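Local coordinates for secreted effector protein sseI (Salmonella enterica subsp. enterica serovar Typhimurium, PDB 4G29) that is a Salmonella virulence factor whose catalytic domain belongs to the cysteine protease superfamily and probably acts as a papain-like hydrolase on a host target, at residues 62-70 with 131-141. Residues are numbered along the deposited sequence; the frame is centred on the assembly and turned at random.
Sequences RYRGIFIWD and KLIYYTDFSNS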
ATOM      1  N   ARG A  62      11.263   3.121   1.682  1.00 19.30           N
ATOM      2  CA  ARG A  62      10.380   4.194   1.310  1.00 18.93           C
ATOM      3  C   ARG A  62       8.990   3.880   1.852  1.00 17.75           C
ATOM      4  O   ARG A  62       8.653   2.694   2.028  1.00 19.37           O
ATOM      5  CB  ARG A  62      10.309   4.329  -0.205  1.00 19.67           C
ATOM      6  CG  ARG A  62      11.523   4.923  -0.853  1.00 22.06           C
ATOM      7  CD  ARG A  62      11.830   4.179  -2.135  1.00 23.53           C
ATOM      8  NE  ARG A  62      12.396   2.858  -1.867  1.00 22.01           N
ATOM      9  CZ  ARG A  62      12.468   1.847  -2.731  1.00 20.05           C
ATOM     10  NH1 ARG A  62      11.996   1.950  -3.990  1.00 23.98           N
ATOM     11  NH2 ARG A  62      13.046   0.719  -2.358  1.00 22.10           N
ATOM     12  N   TYR A  63       8.194   4.952   1.973  1.00 18.91           N
ATOM     13  CA  TYR A  63       6.853   4.925   2.480  1.00 18.26           C
ATOM     14  C   TYR A  63       5.944   5.256   1.314  1.00 17.94           C
ATOM     15  O   TYR A  63       6.055   6.310   0.746  1.00 18.25           O
ATOM     16  CB  TYR A  63       6.720   5.900   3.623  1.00 19.37           C
ATOM     17  CG  TYR A  63       7.646   5.555   4.768  1.00 19.47           C
ATOM     18  CD1 TYR A  63       7.346   4.510   5.654  1.00 21.58           C
ATOM     19  CD2 TYR A  63       8.870   6.200   4.911  1.00 23.70           C
ATOM     20  CE1 TYR A  63       8.187   4.190   6.698  1.00 22.99           C
ATOM     21  CE2 TYR A  63       9.764   5.818   5.916  1.00 29.02           C
ATOM     22  CZ  TYR A  63       9.413   4.858   6.807  1.00 26.26           C
ATOM     23  OH  TYR A  63      10.350   4.559   7.777  1.00 30.99           O
ATOM     24  N   ARG A  64       5.074   4.302   0.995  1.00 17.64           N
ATOM     25  CA  ARG A  64       4.214   4.387  -0.141  1.00 17.22           C
ATOM     26  C   ARG A  64       2.834   4.886   0.250  1.00 17.18           C
ATOM     27  O   ARG A  64       2.087   4.172   0.929  1.00 18.18           O
ATOM     28  CB  ARG A  64       4.135   3.014  -0.863  1.00 16.64           C
ATOM     29  CG  ARG A  64       3.328   3.063  -2.178  1.00 17.96           C
ATOM     30  CD  ARG A  64       3.623   1.849  -3.069  1.00 17.02           C
ATOM     31  NE  ARG A  64       4.991   1.903  -3.584  1.00 17.73           N
ATOM     32  CZ  ARG A  64       5.503   1.098  -4.509  1.00 19.31           C
ATOM     33  NH1 ARG A  64       4.793   0.086  -4.959  1.00 21.64           N
ATOM     34  NH2 ARG A  64       6.741   1.262  -4.967  1.00 21.90           N
ATOM     35  N   GLY A  65       2.488   6.097  -0.190  1.00 16.05           N
ATOM     36  CA  GLY A  65       1.169   6.692   0.012  1.00 16.17           C
ATOM     37  C   GLY A  65       0.312   6.427  -1.205  1.00 14.41           C
ATOM     38  O   GLY A  65       0.797   6.593  -2.348  1.00 15.45           O
ATOM     39  N   ILE A  66      -0.888   5.935  -0.990  1.00 15.24           N
ATOM     40  CA  ILE A  66      -1.774   5.486  -2.040  1.00 14.78           C
ATOM     41  C   ILE A  66      -3.175   6.136  -1.942  1.00 17.08           C
ATOM     42  O   ILE A  66      -3.737   6.328  -0.814  1.00 15.81           O
ATOM     43  CB  ILE A  66      -1.944   3.915  -1.955  1.00 14.69           C
ATOM     44  CG1 ILE A  66      -0.587   3.227  -1.949  1.00 17.06           C
ATOM     45  CG2 ILE A  66      -2.951   3.294  -3.010  1.00 15.31           C
ATOM     46  CD1 ILE A  66      -0.577   1.959  -1.109  1.00 14.46           C
ATOM     47  N   PHE A  67      -3.737   6.513  -3.102  1.00 16.96           N
ATOM     48  CA  PHE A  67      -5.158   6.819  -3.154  1.00 18.50           C
ATOM     49  C   PHE A  67      -5.903   5.818  -4.047  1.00 18.23           C
ATOM     50  O   PHE A  67      -5.368   5.356  -5.077  1.00 19.53           O
ATOM     51  CB  PHE A  67      -5.455   8.207  -3.690  1.00 17.96           C
ATOM     52  CG  PHE A  67      -5.225   9.352  -2.704  1.00 17.67           C
ATOM     53  CD1 PHE A  67      -5.558   9.247  -1.315  1.00 19.73           C
ATOM     54  CD2 PHE A  67      -4.786  10.598  -3.171  1.00 19.97           C
ATOM     55  CE1 PHE A  67      -5.376  10.319  -0.451  1.00 16.95           C
ATOM     56  CE2 PHE A  67      -4.561  11.676  -2.262  1.00 20.29           C
ATOM     57  CZ  PHE A  67      -4.912  11.514  -0.918  1.00 17.51           C
ATOM     58  N   ILE A  68      -7.154   5.551  -3.646  1.00 16.70           N
ATOM     59  CA  ILE A  68      -8.089   4.721  -4.395  1.00 19.04           C
ATOM     60  C   ILE A  68      -9.342   5.552  -4.605  1.00 19.69           C
ATOM     61  O   ILE A  68      -9.981   5.996  -3.624  1.00 20.35           O
ATOM     62  CB  ILE A  68      -8.435   3.421  -3.628  1.00 18.99           C
ATOM     63  CG1 ILE A  68      -7.175   2.582  -3.400  1.00 22.50           C
ATOM     64  CG2 ILE A  68      -9.500   2.634  -4.429  1.00 21.69           C
ATOM     65  CD1 ILE A  68      -7.250   1.630  -2.178  1.00 26.52           C
ATOM     66  N   TRP A  69      -9.640   5.854  -5.869  1.00 18.99           N
ATOM     67  CA  TRP A  69     -10.744   6.722  -6.216  1.00 21.59           C
ATOM     68  C   TRP A  69     -11.756   5.860  -6.916  1.00 23.18           C
ATOM     69  O   TRP A  69     -11.417   5.142  -7.848  1.00 21.85           O
ATOM     70  CB  TRP A  69     -10.331   7.798  -7.220  1.00 22.02           C
ATOM     71  CG  TRP A  69      -9.468   8.909  -6.701  1.00 19.48           C
ATOM     72  CD1 TRP A  69      -8.119   8.951  -6.708  1.00 20.22           C
ATOM     73  CD2 TRP A  69      -9.912  10.177  -6.219  1.00 18.88           C
ATOM     74  NE1 TRP A  69      -7.666  10.150  -6.213  1.00 20.37           N
ATOM     75  CE2 TRP A  69      -8.745  10.921  -5.878  1.00 20.14           C
ATOM     76  CE3 TRP A  69     -11.173  10.722  -5.950  1.00 21.12           C
ATOM     77  CZ2 TRP A  69      -8.808  12.221  -5.363  1.00 22.04           C
ATOM     78  CZ3 TRP A  69     -11.227  12.021  -5.431  1.00 23.86           C
ATOM     79  CH2 TRP A  69     -10.066  12.737  -5.130  1.00 22.57           C
ATOM     80  N   ASP A  70     -13.009   5.957  -6.471  1.00 24.89           N
ATOM     81  CA  ASP A  70     -14.138   5.236  -7.076  1.00 28.50           C
ATOM     82  C   ASP A  70     -14.793   6.023  -8.192  1.00 28.81           C
ATOM     83  O   ASP A  70     -15.282   5.451  -9.179  1.00 31.75           O
ATOM     84  CB  ASP A  70     -15.200   4.984  -6.018  1.00 30.52           C
ATOM     85  CG  ASP A  70     -14.772   3.977  -4.981  1.00 36.47           C
ATOM     86  OD1 ASP A  70     -14.071   3.016  -5.336  1.00 43.36           O
ATOM     87  OD2 ASP A  70     -15.177   4.135  -3.803  1.00 46.08           O
ATOM     88  N   LYS A 131     -11.630   0.916 -10.119  1.00 28.13           N
ATOM     89  CA  LYS A 131     -11.152   2.014  -9.297  1.00 26.20           C
ATOM     90  C   LYS A 131      -9.809   2.522  -9.825  1.00 24.84           C
ATOM     91  O   LYS A 131      -9.019   1.773 -10.427  1.00 25.70           O
ATOM     92  CB  LYS A 131     -11.004   1.586  -7.837  1.00 26.58           C
ATOM     93  CG  LYS A 131     -12.301   1.134  -7.119  1.00 31.36           C
ATOM     94  CD  LYS A 131     -11.974   0.407  -5.799  1.00 33.72           C
ATOM     95  CE  LYS A 131     -13.208  -0.231  -5.114  1.00 36.89           C
ATOM     96  NZ  LYS A 131     -13.952   0.744  -4.341  1.00 41.60           N
ATOM     97  N   LEU A 132      -9.582   3.808  -9.608  1.00 21.87           N
ATOM     98  CA  LEU A 132      -8.360   4.478  -9.943  1.00 20.26           C
ATOM     99  C   LEU A 132      -7.455   4.414  -8.756  1.00 19.70           C
ATOM    100  O   LEU A 132      -7.804   4.897  -7.655  1.00 22.09           O
ATOM    101  CB  LEU A 132      -8.612   5.932 -10.270  1.00 20.54           C
ATOM    102  CG  LEU A 132      -7.384   6.839 -10.449  1.00 20.19           C
ATOM    103  CD1 LEU A 132      -6.484   6.440 -11.643  1.00 17.46           C
ATOM    104  CD2 LEU A 132      -7.795   8.332 -10.579  1.00 20.25           C
ATOM    105  N   ILE A 133      -6.291   3.848  -8.990  1.00 18.93           N
ATOM    106  CA  ILE A 133      -5.305   3.676  -7.924  1.00 17.04           C
ATOM    107  C   ILE A 133      -3.970   4.259  -8.370  1.00 18.39           C
ATOM    108  O   ILE A 133      -3.454   3.897  -9.433  1.00 18.08           O
ATOM    109  CB  ILE A 133      -5.135   2.206  -7.539  1.00 18.65           C
ATOM    110  CG1 ILE A 133      -6.500   1.567  -7.204  1.00 19.19           C
ATOM    111  CG2 ILE A 133      -4.112   2.095  -6.368  1.00 19.08           C
ATOM    112  CD1 ILE A 133      -6.420   0.129  -6.706  1.00 23.20           C
ATOM    113  N   TYR A 134      -3.418   5.140  -7.540  1.00 16.17           N
ATOM    114  CA  TYR A 134      -2.063   5.682  -7.752  1.00 16.46           C
ATOM    115  C   TYR A 134      -1.350   5.912  -6.416  1.00 17.57           C
ATOM    116  O   TYR A 134      -2.000   6.006  -5.379  1.00 17.33           O
ATOM    117  CB  TYR A 134      -2.128   6.944  -8.627  1.00 17.38           C
ATOM    118  CG  TYR A 134      -2.860   8.115  -8.083  1.00 16.25           C
ATOM    119  CD1 TYR A 134      -2.325   8.895  -7.017  1.00 17.82           C
ATOM    120  CD2 TYR A 134      -4.091   8.462  -8.593  1.00 20.56           C
ATOM    121  CE1 TYR A 134      -3.012   9.985  -6.562  1.00 18.66           C
ATOM    122  CE2 TYR A 134      -4.768   9.565  -8.142  1.00 19.06           C
ATOM    123  CZ  TYR A 134      -4.249  10.306  -7.140  1.00 18.55           C
ATOM    124  OH  TYR A 134      -4.966  11.371  -6.688  1.00 19.70           O
ATOM    125  N   TYR A 135      -0.046   6.093  -6.507  1.00 16.94           N
ATOM    126  CA  TYR A 135       0.808   6.239  -5.354  1.00 17.56           C
ATOM    127  C   TYR A 135       2.012   7.135  -5.600  1.00 16.86           C
ATOM    128  O   TYR A 135       2.388   7.470  -6.764  1.00 17.28           O
ATOM    129  CB  TYR A 135       1.222   4.846  -4.875  1.00 16.29           C
ATOM    130  CG  TYR A 135       2.268   4.149  -5.752  1.00 16.65           C
ATOM    131  CD1 TYR A 135       3.618   4.472  -5.619  1.00 18.94           C
ATOM    132  CD2 TYR A 135       1.901   3.158  -6.666  1.00 16.75           C
ATOM    133  CE1 TYR A 135       4.569   3.842  -6.361  1.00 16.60           C
ATOM    134  CE2 TYR A 135       2.841   2.540  -7.447  1.00 19.60           C
ATOM    135  CZ  TYR A 135       4.166   2.856  -7.284  1.00 19.59           C
ATOM    136  OH  TYR A 135       5.068   2.168  -8.091  1.00 20.21           O
ATOM    137  N   THR A 136       2.666   7.477  -4.481  1.00 17.22           N
ATOM    138  CA  THR A 136       3.926   8.134  -4.521  1.00 17.95           C
ATOM    139  C   THR A 136       4.754   7.528  -3.360  1.00 19.05           C
ATOM    140  O   THR A 136       4.192   7.257  -2.310  1.00 17.72           O
ATOM    141  CB  THR A 136       3.801   9.673  -4.292  1.00 19.03           C
ATOM    142  OG1 THR A 136       2.885  10.249  -5.220  1.00 20.63           O
ATOM    143  CG2 THR A 136       5.198  10.387  -4.325  1.00 21.29           C
ATOM    144  N   ASP A 137       6.037   7.252  -3.603  1.00 18.41           N
ATOM    145  CA  ASP A 137       6.990   6.871  -2.557  1.00 18.74           C
ATOM    146  C   ASP A 137       7.716   8.067  -1.950  1.00 20.61           C
ATOM    147  O   ASP A 137       8.168   8.995  -2.665  1.00 21.75           O
ATOM    148  CB  ASP A 137       8.000   5.842  -3.102  1.00 19.27           C
ATOM    149  CG  ASP A 137       7.377   4.522  -3.491  1.00 20.85           C
ATOM    150  OD1 ASP A 137       6.342   4.162  -2.949  1.00 19.75           O
ATOM    151  OD2 ASP A 137       7.948   3.823  -4.365  1.00 20.69           O
ATOM    152  N   PHE A 138       7.900   8.011  -0.630  1.00 19.47           N
ATOM    153  CA  PHE A 138       8.487   9.097   0.155  1.00 20.62           C
ATOM    154  C   PHE A 138       9.564   8.537   1.052  1.00 22.50           C
ATOM    155  O   PHE A 138       9.533   7.368   1.454  1.00 21.71           O
ATOM    156  CB  PHE A 138       7.410   9.759   1.027  1.00 20.87           C
ATOM    157  CG  PHE A 138       6.307  10.358   0.265  1.00 20.24           C
ATOM    158  CD1 PHE A 138       6.378  11.680  -0.120  1.00 24.21           C
ATOM    159  CD2 PHE A 138       5.137   9.647  -0.029  1.00 16.50           C
ATOM    160  CE1 PHE A 138       5.343  12.270  -0.826  1.00 24.56           C
ATOM    161  CE2 PHE A 138       4.092  10.296  -0.720  1.00 17.84           C
ATOM    162  CZ  PHE A 138       4.214  11.553  -1.111  1.00 19.42           C
ATOM    163  N   SER A 139      10.520   9.381   1.421  1.00 22.94           N
ATOM    164  CA  SER A 139      11.572   8.943   2.328  1.00 24.97           C
ATOM    165  C   SER A 139      11.105   9.020   3.779  1.00 24.81           C
ATOM    166  O   SER A 139      11.724   8.426   4.655  1.00 26.59           O
ATOM    167  CB  SER A 139      12.828   9.804   2.106  1.00 27.45           C
ATOM    168  OG  SER A 139      12.521  11.111   2.568  1.00 33.30           O
ATOM    169  N   ASN A 140      10.005   9.726   4.062  1.00 23.29           N
ATOM    170  CA  ASN A 140       9.591   9.983   5.439  1.00 25.03           C
ATOM    171  C   ASN A 140       8.111   9.645   5.604  1.00 23.69           C
ATOM    172  O   ASN A 140       7.312  10.009   4.734  1.00 22.68           O
ATOM    173  CB  ASN A 140       9.880  11.458   5.774  1.00 27.08           C
ATOM    174  CG  ASN A 140       9.392  11.855   7.148  1.00 31.43           C
ATOM    175  OD1 ASN A 140       8.202  12.069   7.358  1.00 35.84           O
ATOM    176  ND2 ASN A 140      10.323  11.950   8.111  1.00 42.05           N
ATOM    177  N   SER A 141       7.767   8.919   6.684  1.00 23.42           N
ATOM    178  CA  SER A 141       6.418   8.411   6.840  1.00 22.36           C
ATOM    179  C   SER A 141       5.398   9.539   7.140  1.00 22.99           C
ATOM    180  O   SER A 141       4.232   9.462   6.731  1.00 21.19           O
ATOM    181  CB  SER A 141       6.322   7.354   7.912  1.00 23.19           C
ATOM    182  OG  SER A 141       6.588   7.887   9.200  1.00 22.58           O
TER
HETATM  183  O   HOH W   1      10.361   3.929  -5.266  1.00 16.38           O
HETATM  184  O   HOH W   2       9.233   6.020  10.209  1.00 30.21           O
HETATM  185  O   HOH W   3       5.588  -0.912  -7.421  1.00 21.09           O
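Strands 62-69 and 132-138 pair antiparallel, with paired backbone hydrogen bonds joining Tyr63 to Phe138, Gly65 to Thr136, Phe67 to Tyr134 and Trp69 to Leu132. Arg64, Ile66 and Ile68 share one face of the sheet with Asp137, Tyr135 and Ile133. Arg64 grips Asp137 side-on. Its NE reaches Asp137 OD1 at 2.7 Å and its NH2 reaches Asp137 OD2 at 2.9 Å, each oxygen using its syn lone pair. The guanidinium and carboxylate are nearly coplanar, 12° apart. A bend at chi3 (-68°) also lays the guanidinium flat on the Tyr135 ring, a cation-pi stack with Arg64 CZ 3.9 Å from the centroid of the Tyr135 ring. One water links Arg64 NH1 to Tyr135 OH. Asp137 thus holds the guanidinium at its edge and Tyr135 covers one face. Another water joins Asp137 OD2 to Arg62 NH1, which also forms a salt bridge with Asp91, while Arg62 NE bonds to the backbone O of Asn60. Farther along, Ile66 CG2 meets Ile133 CG2 at 3.7 Å.

On the other face, Trp69 NE1 donates to Tyr134 OH at 3.0 Å, the oxygen lying a little out of the indole plane. Tyr134 CG sits between its backbone N and carbonyl carbon (chi1 63°), which turns the phenol toward strand 62-69. The same hydroxyl lies at the edge of the Phe67 ring. Ser141 CB, in the first turn of helix 141-147, packs over the centre of the Tyr63 ring at 3.8 Å from its centroid. This pairing lies in the central antiparallel sheet of the papain-like fold, where Ile66 packs on His80, which with Cys42 and Asp95 may form a Cys-His-Asp catalytic triad.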